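Long-range contacts in polysaccharide deacetylase (Bacillus anthracis, PDB 2J13), which probably removes acetyl groups from N-acetylated sugars of the bacterial cell wall as a metal-dependent carbohydrate esterase of family 4: residues Met11-Thr16 with Ser159-Ala164; Asp75-Lys80 with Lys223-Leu228; His108-His113 with Thr143-Val148. One frame throughout, in Å; residues are numbered along the deposited sequence. Where two conformers were deposited one is given.

Interaction 1. Residues Met11-Thr16 with Ser159-Ala164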
loop_
_atom_site.group_PDB
_atom_site.type_symbol
_atom_site.label_atom_id
_atom_site.label_comp_id
_atom_site.label_asym_id
_atom_site.label_seq_id
_atom_site.Cartn_x
_atom_site.Cartn_y
_atom_site.Cartn_z
ATOM N N MET A 11 -16.315 -15.417 -21.118
ATOM C CA MET A 11 -16.197 -14.691 -19.818
ATOM C C MET A 11 -15.709 -13.252 -19.987
ATOM O O MET A 11 -14.501 -13.015 -20.109
ATOM N N ALA A 12 -16.658 -12.307 -20.017
ATOM C CA ALA A 12 -16.345 -10.876 -20.001
ATOM C C ALA A 12 -16.290 -10.438 -18.557
ATOM O O ALA A 12 -17.289 -10.515 -17.828
ATOM C CB ALA A 12 -17.394 -10.059 -20.733
ATOM N N TYR A 13 -15.131 -9.954 -18.149
ATOM C CA TYR A 13 -14.991 -9.403 -16.817
ATOM C C TYR A 13 -15.932 -8.239 -16.653
ATOM O O TYR A 13 -16.172 -7.456 -17.581
ATOM C CB TYR A 13 -13.566 -8.899 -16.574
ATOM C CG TYR A 13 -12.513 -9.968 -16.487
ATOM C CD1 TYR A 13 -12.609 -11.003 -15.570
ATOM C CD2 TYR A 13 -11.380 -9.908 -17.287
ATOM C CE1 TYR A 13 -11.621 -11.979 -15.477
ATOM C CE2 TYR A 13 -10.384 -10.867 -17.196
ATOM C CZ TYR A 13 -10.513 -11.901 -16.301
ATOM O OH TYR A 13 -9.512 -12.846 -16.245
ATOM N N THR A 14 -16.462 -8.109 -15.450
ATOM C CA THR A 14 -17.306 -7.000 -15.122
ATOM C C THR A 14 -16.449 -5.755 -14.975
ATOM O O THR A 14 -15.355 -5.813 -14.380
ATOM C CB THR A 14 -18.054 -7.326 -13.810
ATOM O OG1 THR A 14 -18.758 -8.576 -13.984
ATOM C CG2 THR A 14 -19.019 -6.260 -13.481
ATOM N N ASN A 15 -16.934 -4.649 -15.519
ATOM C CA ASN A 15 -16.258 -3.367 -15.438
ATOM C C ASN A 15 -16.936 -2.416 -14.471
ATOM O O ASN A 15 -16.546 -1.257 -14.356
ATOM C CB ASN A 15 -16.177 -2.747 -16.837
ATOM C CG ASN A 15 -15.527 -3.690 -17.868
ATOM O OD1 ASN A 15 -14.374 -4.108 -17.708
ATOM N ND2 ASN A 15 -16.262 -4.017 -18.932
ATOM N N THR A 16 -17.963 -2.889 -13.747
ATOM C CA THR A 16 -18.659 -2.017 -12.817
ATOM C C THR A 16 -17.679 -1.628 -11.710
ATOM O O THR A 16 -17.019 -2.499 -11.163
ATOM C CB THR A 16 -19.910 -2.671 -12.222
ATOM O OG1 THR A 16 -20.808 -2.994 -13.287
ATOM C CG2 THR A 16 -20.614 -1.713 -11.272
ATOM N N SER A 159 -12.557 -2.711 -10.352
ATOM C CA SER A 159 -13.571 -3.634 -10.903
ATOM C C SER A 159 -12.995 -5.021 -10.971
ATOM O O SER A 159 -11.821 -5.238 -10.755
ATOM C CB SER A 159 -14.001 -3.165 -12.291
ATOM O OG SER A 159 -12.881 -3.192 -13.170
ATOM N N GLU A 160 -13.817 -6.014 -11.280
ATOM C CA GLU A 160 -13.294 -7.323 -11.590
ATOM C C GLU A 160 -12.190 -7.264 -12.649
ATOM O O GLU A 160 -11.158 -7.941 -12.532
ATOM C CB GLU A 160 -14.422 -8.257 -12.068
ATOM C CG GLU A 160 -13.977 -9.688 -12.061
ATOM C CD GLU A 160 -14.966 -10.662 -12.707
ATOM O OE1 GLU A 160 -15.832 -10.242 -13.518
ATOM O OE2 GLU A 160 -14.821 -11.868 -12.388
ATOM N N ARG A 161 -12.417 -6.474 -13.691
ATOM C CA ARG A 161 -11.438 -6.353 -14.774
ATOM C C ARG A 161 -10.093 -5.825 -14.283
ATOM O O ARG A 161 -9.055 -6.415 -14.581
ATOM C CB ARG A 161 -11.958 -5.456 -15.880
ATOM C CG ARG A 161 -11.068 -5.516 -17.122
ATOM C CD ARG A 161 -11.272 -4.372 -18.014
ATOM N NE ARG A 161 -10.672 -4.668 -19.308
ATOM C CZ ARG A 161 -11.249 -5.451 -20.208
ATOM N NH1 ARG A 161 -12.441 -5.991 -19.955
ATOM N NH2 ARG A 161 -10.626 -5.701 -21.352
ATOM N N THR A 162 -10.121 -4.748 -13.516
ATOM C CA THR A 162 -8.853 -4.093 -13.101
ATOM C C THR A 162 -8.068 -4.982 -12.126
ATOM O O THR A 162 -6.836 -5.033 -12.175
ATOM C CB THR A 162 -9.061 -2.673 -12.534
ATOM O OG1 THR A 162 -9.773 -2.720 -11.289
ATOM C CG2 THR A 162 -9.791 -1.765 -13.498
ATOM N N LEU A 163 -8.768 -5.664 -11.213
ATOM C CA LEU A 163 -8.153 -6.650 -10.342
ATOM C C LEU A 163 -7.494 -7.751 -11.134
ATOM O O LEU A 163 -6.333 -8.087 -10.921
ATOM C CB LEU A 163 -9.204 -7.241 -9.379
ATOM C CG LEU A 163 -9.814 -6.291 -8.388
ATOM C CD1 LEU A 163 -10.968 -6.981 -7.614
ATOM C CD2 LEU A 163 -8.744 -5.724 -7.401
ATOM N N ALA A 164 -8.213 -8.306 -12.105
ATOM C CA ALA A 164 -7.683 -9.407 -12.884
ATOM C C ALA A 164 -6.489 -8.983 -13.776
ATOM O O ALA A 164 -5.534 -9.711 -13.887
ATOM C CB ALA A 164 -8.803 -10.062 -13.716
HETATM O O HOH W 1 -16.646 -5.164 -11.096
#
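Hydrogen bonds set the register between the extended N-terminal residues 11-16 and the first turn of helix 160-168, and T14 uses both of its backbone polar groups. Its N-H points almost straight (175°) at E160 OE1, with T14 N 2.9 Å from that oxygen, on the anti lone pair that faces away from OE2. The extended E160 chain, with CG anti to the backbone N, carries the carboxylate across T14 at about a right angle, and T14 OG1 adds a weak bond to the same OE1. In return R161 N donates to T14 O over 3.1 Å, nearly along the C=O axis. Water 1 donates to T16 O and accepts from E160 N, which lies 3.0 Å from it.

S159 is the N-cap and makes a capping box with T162. S159 OG, turned between the backbone N and carbonyl carbon (chi1 62°), accepts from T162 N at 3.2 Å, while S159 N donates to T162 OG1 at 2.9 Å.

Apolar contact centres on the Y13 ring. A164 CB sits over one face in a CH-pi contact, 3.9 Å from the ring centroid and displaced toward the rim near CZ. The E160 carboxylate meets the ring at its edge instead, the two planes 73° apart. N15 lies beside R161 and points the same way, its OD1 resting near the aliphatic CD; the R161 guanidinium has its salt-bridge partner in D125.

Cap, T14 carbonyl and water thus divide the first-turn amides among themselves: E160 N takes water 1, R161 N takes T14 O and T162 N takes S159 OG. Both the nearby helix N-terminus and the T14 N-H would be expected to favour the charged form of the E160 carboxylate.

Interaction 2. Residues Asp75-Lys80 with Lys223-Leu228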
loop_
_atom_site.group_PDB
_atom_site.type_symbol
_atom_site.label_atom_id
_atom_site.label_comp_id
_atom_site.label_asym_id
_atom_site.label_seq_id
_atom_site.Cartn_x
_atom_site.Cartn_y
_atom_site.Cartn_z
ATOM N N ASP A 75 11.756 8.772 10.203
ATOM C CA ASP A 75 12.591 8.833 11.435
ATOM C C ASP A 75 11.967 7.968 12.559
ATOM O O ASP A 75 12.669 7.246 13.276
ATOM C CB ASP A 75 12.736 10.272 11.911
ATOM C CG ASP A 75 13.615 11.136 11.007
ATOM O OD1 ASP A 75 14.407 10.602 10.210
ATOM O OD2 ASP A 75 13.525 12.385 11.129
ATOM N N VAL A 76 10.654 8.100 12.754
ATOM C CA VAL A 76 9.939 7.290 13.732
ATOM C C VAL A 76 10.087 5.792 13.416
ATOM O O VAL A 76 10.406 4.992 14.271
ATOM C CB VAL A 76 8.458 7.670 13.846
ATOM C CG1 VAL A 76 7.723 6.668 14.697
ATOM C CG2 VAL A 76 8.278 9.091 14.388
ATOM N N LEU A 77 9.852 5.390 12.170
ATOM C CA LEU A 77 9.928 3.974 11.818
ATOM C C LEU A 77 11.322 3.380 12.056
ATOM O O LEU A 77 11.456 2.220 12.459
ATOM C CB LEU A 77 9.514 3.789 10.336
ATOM C CG LEU A 77 8.057 4.153 10.037
ATOM C CD1 LEU A 77 7.824 4.076 8.476
ATOM C CD2 LEU A 77 7.119 3.244 10.789
ATOM N N LYS A 78 12.344 4.195 11.820
ATOM C CA LYS A 78 13.721 3.800 12.029
ATOM C C LYS A 78 14.013 3.627 13.532
ATOM O O LYS A 78 14.620 2.652 13.911
ATOM C CB LYS A 78 14.633 4.863 11.423
ATOM C CG LYS A 78 16.140 4.586 11.489
ATOM C CD LYS A 78 16.867 5.812 10.977
ATOM C CE LYS A 78 17.896 5.503 9.915
ATOM N NZ LYS A 78 18.104 6.670 8.963
ATOM N N GLU A 79 13.531 4.569 14.337
ATOM C CA GLU A 79 13.711 4.546 15.792
ATOM C C GLU A 79 13.053 3.329 16.409
ATOM O O GLU A 79 13.624 2.676 17.301
ATOM C CB GLU A 79 13.110 5.801 16.418
ATOM C CG GLU A 79 13.936 7.061 16.207
ATOM C CD GLU A 79 13.499 8.230 17.080
ATOM O OE1 GLU A 79 12.703 8.032 18.035
ATOM O OE2 GLU A 79 13.959 9.367 16.803
ATOM N N LYS A 80 11.845 3.037 15.944
ATOM C CA LYS A 80 11.032 1.985 16.484
ATOM C C LYS A 80 11.255 0.639 15.821
ATOM O O LYS A 80 10.657 -0.345 16.239
ATOM C CB LYS A 80 9.548 2.358 16.356
ATOM C CG LYS A 80 9.158 3.646 17.036
ATOM C CD LYS A 80 9.288 3.567 18.523
ATOM C CE LYS A 80 8.784 4.836 19.151
ATOM N NZ LYS A 80 8.829 4.716 20.631
ATOM N N LYS A 223 3.274 6.967 19.175
ATOM C CA LYS A 223 2.389 6.536 20.266
ATOM C C LYS A 223 1.602 5.280 19.943
ATOM O O LYS A 223 1.428 4.401 20.811
ATOM C CB LYS A 223 1.412 7.666 20.612
ATOM C CG LYS A 223 2.044 8.925 21.186
ATOM C CD LYS A 223 1.010 10.025 21.298
ATOM C CE LYS A 223 -0.241 9.530 22.043
ATOM N NZ LYS A 223 -1.107 10.621 22.573
ATOM N N ILE A 224 1.120 5.183 18.698
ATOM C CA ILE A 224 0.363 4.048 18.227
ATOM C C ILE A 224 1.244 2.790 18.206
ATOM O O ILE A 224 0.831 1.724 18.665
ATOM C CB ILE A 224 -0.211 4.320 16.804
ATOM C CG1 ILE A 224 -1.306 5.384 16.889
ATOM C CG2 ILE A 224 -0.723 3.044 16.190
ATOM C CD1 ILE A 224 -1.816 5.875 15.505
ATOM N N ILE A 225 2.472 2.932 17.724
ATOM C CA ILE A 225 3.415 1.800 17.691
ATOM C C ILE A 225 3.688 1.294 19.112
ATOM O O ILE A 225 3.602 0.090 19.400
ATOM C CB ILE A 225 4.713 2.233 17.024
ATOM C CG1 ILE A 225 4.515 2.331 15.498
ATOM C CG2 ILE A 225 5.864 1.258 17.282
ATOM C CD1 ILE A 225 5.670 3.029 14.793
ATOM N N ASP A 226 3.992 2.223 19.988
ATOM C CA ASP A 226 4.262 1.857 21.391
ATOM C C ASP A 226 3.060 1.160 22.019
ATOM O O ASP A 226 3.174 0.079 22.652
ATOM C CB ASP A 226 4.663 3.093 22.193
ATOM C CG ASP A 226 6.047 3.642 21.835
ATOM O OD1 ASP A 226 6.851 2.952 21.153
ATOM O OD2 ASP A 226 6.358 4.794 22.281
ATOM N N ASP A 227 1.885 1.759 21.870
ATOM C CA ASP A 227 0.643 1.254 22.459
ATOM C C ASP A 227 0.253 -0.142 21.937
ATOM O O ASP A 227 -0.179 -1.029 22.677
ATOM C CB ASP A 227 -0.460 2.287 22.164
ATOM C CG ASP A 227 -1.772 1.976 22.838
ATOM O OD1 ASP A 227 -2.001 2.501 23.946
ATOM O OD2 ASP A 227 -2.589 1.239 22.259
ATOM N N LEU A 228 0.375 -0.345 20.628
ATOM C CA LEU A 228 0.042 -1.605 20.062
ATOM C C LEU A 228 1.043 -2.683 20.478
ATOM O O LEU A 228 0.644 -3.808 20.746
ATOM C CB LEU A 228 -0.098 -1.503 18.534
ATOM C CG LEU A 228 -1.354 -0.736 18.116
ATOM C CD1 LEU A 228 -1.371 -0.444 16.600
ATOM C CD2 LEU A 228 -2.600 -1.516 18.494
#
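Helices 70-80 and 217-230 run side by side in nearly the same direction: the axes of residues 75-80 and 223-228 diverge by 28° and come no closer than 11.1 Å. At that spacing the backbones stay well apart, the nearest CA atoms being those of K80 and I225, and side chains have to fill the interval.

I225 does most of this from the second helix. Its CG1 is anti to the carbonyl carbon and the chain continues extended (chi2 168°), so CD1 reaches the side chains of V76 and L77. V76 CG1 lies 4.2 Å from I225 CD1 as the two side chains slide past each other in opposite directions, and L77 CD2 approaches the same methyl at 4.3 Å. The other branch, I225 CG2, rests 4.0 Å from K80 CB, so the aliphatic root of the lysine covers the isoleucine.

The K80 chain bends at the CB-CG bond (chi2 -66°) and then runs straight, carrying the ammonium across the D226 side chain at about a right angle. K80 NZ donates to D226 OD1 at 2.7 Å, on the syn lone pair, and a weak second bond to OD2 makes the salt bridge two-pronged. A second tie comes from R229, whose NH1 bonds to K80 O.

L77 also packs on L59 of strand 56-63, and L228 on I57 of the same strand. Strands 56-63 and 207-210, each followed in the chain by one of these helices, are parallel neighbours, so the contact is that between adjacent outer helices of the distorted (beta/alpha) barrel of NodB-homology deacetylases.

Interaction 3. Residues His108-His113 with Thr143-Val148. With ZN (zinc ion), chain B.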
loop_
_atom_site.group_PDB
_atom_site.type_symbol
_atom_site.label_atom_id
_atom_site.label_comp_id
_atom_site.label_asym_id
_atom_site.label_seq_id
_atom_site.Cartn_x
_atom_site.Cartn_y
_atom_site.Cartn_z
ATOM N N HIS A 108 12.323 -0.530 4.089
ATOM C CA HIS A 108 10.893 -0.548 3.730
ATOM C C HIS A 108 10.676 -1.150 2.347
ATOM O O HIS A 108 11.652 -1.468 1.631
ATOM C CB HIS A 108 10.321 0.840 3.839
ATOM C CG HIS A 108 10.516 1.419 5.194
ATOM N ND1 HIS A 108 9.946 0.868 6.322
ATOM C CD2 HIS A 108 11.296 2.438 5.617
ATOM C CE1 HIS A 108 10.332 1.558 7.378
ATOM N NE2 HIS A 108 11.155 2.510 6.981
ATOM N N ILE A 109 9.408 -1.371 2.002
ATOM C CA ILE A 109 9.055 -1.867 0.664
ATOM C C ILE A 109 8.383 -0.728 -0.041
ATOM O O ILE A 109 7.540 -0.042 0.566
ATOM C CB ILE A 109 8.122 -3.052 0.743
ATOM C CG1 ILE A 109 8.837 -4.213 1.421
ATOM C CG2 ILE A 109 7.586 -3.412 -0.644
ATOM C CD1 ILE A 109 7.908 -5.322 1.804
ATOM N N ILE A 110 8.767 -0.487 -1.293
ATOM C CA ILE A 110 8.126 0.539 -2.103
ATOM C C ILE A 110 7.102 -0.152 -3.002
ATOM O O ILE A 110 7.435 -1.088 -3.769
ATOM C CB ILE A 110 9.134 1.347 -2.954
ATOM C CG1 ILE A 110 10.217 1.977 -2.071
ATOM C CG2 ILE A 110 8.437 2.433 -3.739
ATOM C CD1 ILE A 110 11.362 2.549 -2.942
ATOM N N GLY A 111 5.843 0.252 -2.839
ATOM C CA GLY A 111 4.750 -0.279 -3.657
ATOM C C GLY A 111 4.360 0.660 -4.774
ATOM O O GLY A 111 4.784 1.785 -4.829
ATOM N N ASN A 112 3.479 0.162 -5.633
ATOM C CA ASN A 112 3.063 0.811 -6.846
ATOM C C ASN A 112 1.665 1.424 -6.686
ATOM O O ASN A 112 0.693 0.674 -6.481
ATOM C CB ASN A 112 3.058 -0.230 -7.957
ATOM C CG ASN A 112 2.893 0.354 -9.342
ATOM O OD1 ASN A 112 2.210 1.366 -9.547
ATOM N ND2 ASN A 112 3.545 -0.299 -10.333
ATOM N N HIS A 113 1.555 2.750 -6.798
ATOM C CA HIS A 113 0.283 3.463 -6.680
ATOM C C HIS A 113 -0.089 4.142 -8.013
ATOM O O HIS A 113 -0.910 5.054 -8.024
ATOM C CB HIS A 113 0.342 4.490 -5.555
ATOM C CG HIS A 113 -0.975 4.930 -4.999
ATOM N ND1 HIS A 113 -2.039 4.083 -4.796
ATOM C CD2 HIS A 113 -1.359 6.136 -4.528
ATOM C CE1 HIS A 113 -3.049 4.770 -4.274
ATOM N NE2 HIS A 113 -2.665 6.020 -4.103
ATOM N N THR A 143 15.818 3.166 -7.330
ATOM C CA THR A 143 16.199 2.730 -5.977
ATOM C C THR A 143 16.966 1.433 -5.893
ATOM O O THR A 143 17.617 1.160 -4.880
ATOM C CB THR A 143 14.950 2.524 -5.087
ATOM O OG1 THR A 143 14.268 1.346 -5.508
ATOM C CG2 THR A 143 14.064 3.696 -5.140
ATOM N N GLY A 144 16.903 0.627 -6.947
ATOM C CA GLY A 144 17.426 -0.710 -6.937
ATOM C C GLY A 144 16.668 -1.782 -6.219
ATOM O O GLY A 144 17.128 -2.903 -6.154
ATOM N N GLN A 145 15.447 -1.480 -5.751
ATOM C CA GLN A 145 14.579 -2.524 -5.250
ATOM C C GLN A 145 14.409 -3.583 -6.332
ATOM O O GLN A 145 14.106 -3.268 -7.508
ATOM C CB GLN A 145 13.216 -1.926 -4.864
ATOM C CG GLN A 145 12.282 -2.923 -4.233
ATOM C CD GLN A 145 11.046 -2.241 -3.684
ATOM O OE1 GLN A 145 11.129 -1.505 -2.697
ATOM N NE2 GLN A 145 9.890 -2.506 -4.294
ATOM N N LYS A 146 14.537 -4.838 -5.936
ATOM C CA LYS A 146 14.584 -5.954 -6.887
ATOM C C LYS A 146 13.249 -6.243 -7.551
ATOM O O LYS A 146 13.186 -6.464 -8.767
ATOM C CB LYS A 146 15.075 -7.211 -6.174
ATOM C CG LYS A 146 15.250 -8.429 -7.067
ATOM C CD LYS A 146 15.428 -9.684 -6.239
ATOM C CE LYS A 146 15.502 -10.933 -7.100
ATOM N NZ LYS A 146 15.435 -12.154 -6.245
ATOM N N GLU A 147 12.185 -6.262 -6.740
ATOM C CA GLU A 147 10.885 -6.681 -7.204
ATOM C C GLU A 147 9.891 -5.626 -6.738
ATOM O O GLU A 147 10.084 -5.027 -5.683
ATOM C CB GLU A 147 10.518 -8.026 -6.593
ATOM C CG GLU A 147 11.399 -9.238 -6.997
ATOM C CD GLU A 147 11.393 -9.496 -8.503
ATOM O OE1 GLU A 147 10.389 -9.154 -9.171
ATOM O OE2 GLU A 147 12.392 -10.047 -9.040
ATOM N N VAL A 148 8.844 -5.429 -7.529
ATOM C CA VAL A 148 7.707 -4.591 -7.138
ATOM C C VAL A 148 6.482 -5.501 -7.241
ATOM O O VAL A 148 5.958 -5.733 -8.336
ATOM C CB VAL A 148 7.573 -3.349 -8.019
ATOM C CG1 VAL A 148 6.331 -2.547 -7.644
ATOM C CG2 VAL A 148 8.855 -2.443 -7.950
HETATM ZN ZN ZN B . -3.896 7.592 -3.765
HETATM O O HOH W 2 12.844 -1.632 -0.770
#
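The flat end of Q145 is laid against the backbone of I110 like a piece of neighbouring strand. With CG anti to the backbone N (chi1 -176°) and the chain extended, Q145 reaches from the loop after helix 125-143 to strand 109-112 and meets both polar groups of one residue. I110 N donates to Q145 OE1 at 2.9 Å, in the plane of the side-chain carbonyl and on a lone pair. Q145 NE2 donates back to I110 O, also at 2.9 Å, with that oxygen only 8° out of the amide plane. The second N-H of NE2 is spent within the loop on E147 O, at 2.9 Å, so three bonds fix the rotation of the amide. Water 2 lies between Q145 OE1 and H108 O.

The I110 side chain crosses Q145 obliquely, its CB close to OE1, and then meets T143 tip to tip, CD1 being 3.7 Å from T143 CG2. T143 OG1 meanwhile accepts from Q145 N at 3.1 Å, an ST turn that sets up the glutamine, and also bonds to I139 O. Further along, V148 CG1 packs 4.0 Å from N112 CB.

On its other side the strand pairs through I109 and G111 with strand 84-88, in the parallel sheet of the barrel. The chain then passes into the zinc site: H113 NE2 binds the metal at 2.0 Å, while R152 O accepts from ND1 and so orients the ring. H117 is a further ligand. The two histidines, spaced four residues apart, form the H(S/T)xxH metal-binding motif of family 4 carbohydrate esterases.

How the interactions relate
The three contacts are spread over a single compact domain. Interactions 1 and 2 lie on opposite sides of the chain's centre, their own centres 39 Å apart, and their segments alternate along the sequence. Both segments of interaction 3 fall between the two halves of each of the others, with its centre 26 Å from that of interaction 1 and 22 Å from that of interaction 2. Interactions 2 and 3 touch where L77 CD1 packs against H108 CE1, joining an outer helix to the start of strand 109-112. The strand that leads to zinc-binding H113 is thus packed at its start against the barrel's outer layer, whereas interaction 1 lays the first modelled residues on helix 160-168.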